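Local coordinates for ABC transporter substrate binding protein (Ribose) (Agrobacterium vitis, PDB 4WUT), which binds beta-D-fucopyranose and probably serves as the sugar-binding component of an ABC transporter, at residues N200-V205 and R228-A233. Numbering follows the deposited sequence.
With CA (calcium ion), chain F.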
# COMPACT_ATOMS: atom_id res chain seq x y z
N ASN A 200 -14.72 8.13 10.43
CA ASN A 200 -15.63 9.26 10.30
C ASN A 200 -16.12 9.46 8.86
O ASN A 200 -17.31 9.59 8.64
CB ASN A 200 -14.95 10.54 10.79
CG ASN A 200 -15.87 11.76 10.72
OD1 ASN A 200 -17.04 11.69 11.10
ND2 ASN A 200 -15.36 12.86 10.18
N GLN A 201 -15.20 9.45 7.90
CA GLN A 201 -15.62 9.64 6.52
C GLN A 201 -16.59 8.56 6.05
O GLN A 201 -17.53 8.86 5.35
CB GLN A 201 -14.40 9.70 5.58
CG GLN A 201 -13.59 10.93 5.78
CD GLN A 201 -12.26 10.89 5.04
OE1 GLN A 201 -11.69 9.83 4.79
NE2 GLN A 201 -11.75 12.07 4.73
N THR A 202 -16.34 7.32 6.44
CA THR A 202 -17.27 6.25 6.12
C THR A 202 -18.62 6.40 6.81
O THR A 202 -19.67 6.24 6.21
CB THR A 202 -16.67 4.89 6.46
OG1 THR A 202 -15.48 4.70 5.67
CG2 THR A 202 -17.62 3.80 6.08
N THR A 203 -18.61 6.76 8.09
CA THR A 203 -19.85 7.00 8.79
C THR A 203 -20.68 8.07 8.06
O THR A 203 -21.88 7.92 7.84
CB THR A 203 -19.56 7.44 10.23
OG1 THR A 203 -18.97 6.34 10.94
CG2 THR A 203 -20.84 7.88 10.95
N ASP A 204 -19.99 9.09 7.58
CA ASP A 204 -20.63 10.18 6.90
C ASP A 204 -21.15 9.79 5.52
O ASP A 204 -22.24 10.20 5.16
CB ASP A 204 -19.68 11.38 6.86
CG ASP A 204 -19.44 11.99 8.25
OD1 ASP A 204 -20.22 11.73 9.19
OD2 ASP A 204 -18.45 12.74 8.40
N VAL A 205 -20.38 9.01 4.77
CA VAL A 205 -20.82 8.54 3.46
C VAL A 205 -22.04 7.63 3.57
O VAL A 205 -22.95 7.71 2.75
CB VAL A 205 -19.69 7.89 2.69
CG1 VAL A 205 -20.19 7.39 1.33
CG2 VAL A 205 -18.59 8.85 2.48
N ARG A 228 -15.07 -0.70 10.54
CA ARG A 228 -15.57 -0.35 11.86
C ARG A 228 -16.79 0.55 11.75
O ARG A 228 -17.75 0.40 12.51
CB ARG A 228 -14.48 0.32 12.69
CG ARG A 228 -13.36 -0.60 13.04
CD ARG A 228 -12.35 0.03 13.97
NE ARG A 228 -11.28 -0.91 14.27
CZ ARG A 228 -10.19 -0.63 14.97
NH1 ARG A 228 -10.05 0.59 15.49
NH2 ARG A 228 -9.27 -1.56 15.16
N ALA A 229 -16.77 1.49 10.81
CA ALA A 229 -17.91 2.37 10.55
C ALA A 229 -19.15 1.60 10.12
O ALA A 229 -20.26 1.89 10.58
CB ALA A 229 -17.57 3.43 9.50
N ILE A 230 -18.97 0.65 9.21
CA ILE A 230 -20.08 -0.16 8.73
C ILE A 230 -20.73 -0.94 9.89
O ILE A 230 -21.95 -0.98 10.05
CB ILE A 230 -19.59 -1.14 7.66
CG1 ILE A 230 -19.19 -0.38 6.39
CG2 ILE A 230 -20.63 -2.17 7.35
CD1 ILE A 230 -18.41 -1.21 5.42
N LYS A 231 -19.89 -1.53 10.72
CA LYS A 231 -20.37 -2.31 11.85
C LYS A 231 -21.13 -1.40 12.80
O LYS A 231 -22.23 -1.73 13.25
CB LYS A 231 -19.20 -2.96 12.57
CG LYS A 231 -18.68 -4.19 11.88
CD LYS A 231 -17.68 -4.92 12.75
CE LYS A 231 -18.29 -5.33 14.06
NZ LYS A 231 -19.59 -6.04 13.88
N GLN A 232 -20.53 -0.26 13.12
CA GLN A 232 -21.15 0.68 14.06
C GLN A 232 -22.48 1.25 13.56
O GLN A 232 -23.38 1.56 14.35
CB GLN A 232 -20.17 1.81 14.36
CG GLN A 232 -19.03 1.35 15.26
CD GLN A 232 -18.00 2.44 15.58
OE1 GLN A 232 -18.28 3.65 15.50
NE2 GLN A 232 -16.80 2.00 15.95
N ALA A 233 -22.63 1.38 12.25
CA ALA A 233 -23.86 1.85 11.64
C ALA A 233 -24.96 0.79 11.57
O ALA A 233 -26.09 1.10 11.18
CB ALA A 233 -23.55 2.36 10.23
CA CA F . -19.01 13.07 10.79
O HOH W 1 -20.70 4.39 11.65
O HOH W 2 -20.33 11.51 12.17
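Ala229 presses its methyl group into the step between Thr202 and Thr203, where helices 195-208 and 220-232 meet; the local axes of 200-205 and 228-232 come within 8.6 Å at 45°. Thr202 meets that methyl with two atoms. Thr202 CB lies 3.5 Å from Ala229 CB; from there the chain forks. CG2, set anti to the backbone N, lies 3.4 Å from the same Ala229 CB, a tight carbon contact, and only grazes Ile230 CG1. OG1 lies beside the backbone N (chi1 -61°), anti to the carbonyl carbon, and hydrogen-bonds to Ala198 O of its own helix, one turn earlier. A buried hydroxyl is thus satisfied within its helix while the methyl serves the interface, a division of labour that suits threonine. Alanine suits the other side because its short side chain lets the backbones approach, Thr203 CA and Ala229 CA being 5.3 Å apart.

Thr203, at the more open margin, uses its oxygen instead: OG1 touches Ala229 CB at 3.5 Å and also bonds to Leu199 O. A water donates to Thr203 OG1 at 2.7 Å and to Ala229 O at 2.8 Å, linking the helices beside the methyl contact. Away from Ala229, Asn200 OD1 and both carboxylate oxygens of Asp204 bind a calcium ion, together with a second water; their four-residue spacing, about one helical turn, brings both side chains to the same ion.

The two are successive beta-alpha-beta crossover helices, leading into and out of parallel strand 214-217 in one lobe of a periplasmic-binding-protein fold, and Thr202 also rests on Met157 of strand 153-158. Between the segments, then, cohesion comes from close methyl packing and one water bridge, while the calcium ion is bound by helix 195-208 and takes no ligand from residues 228-233.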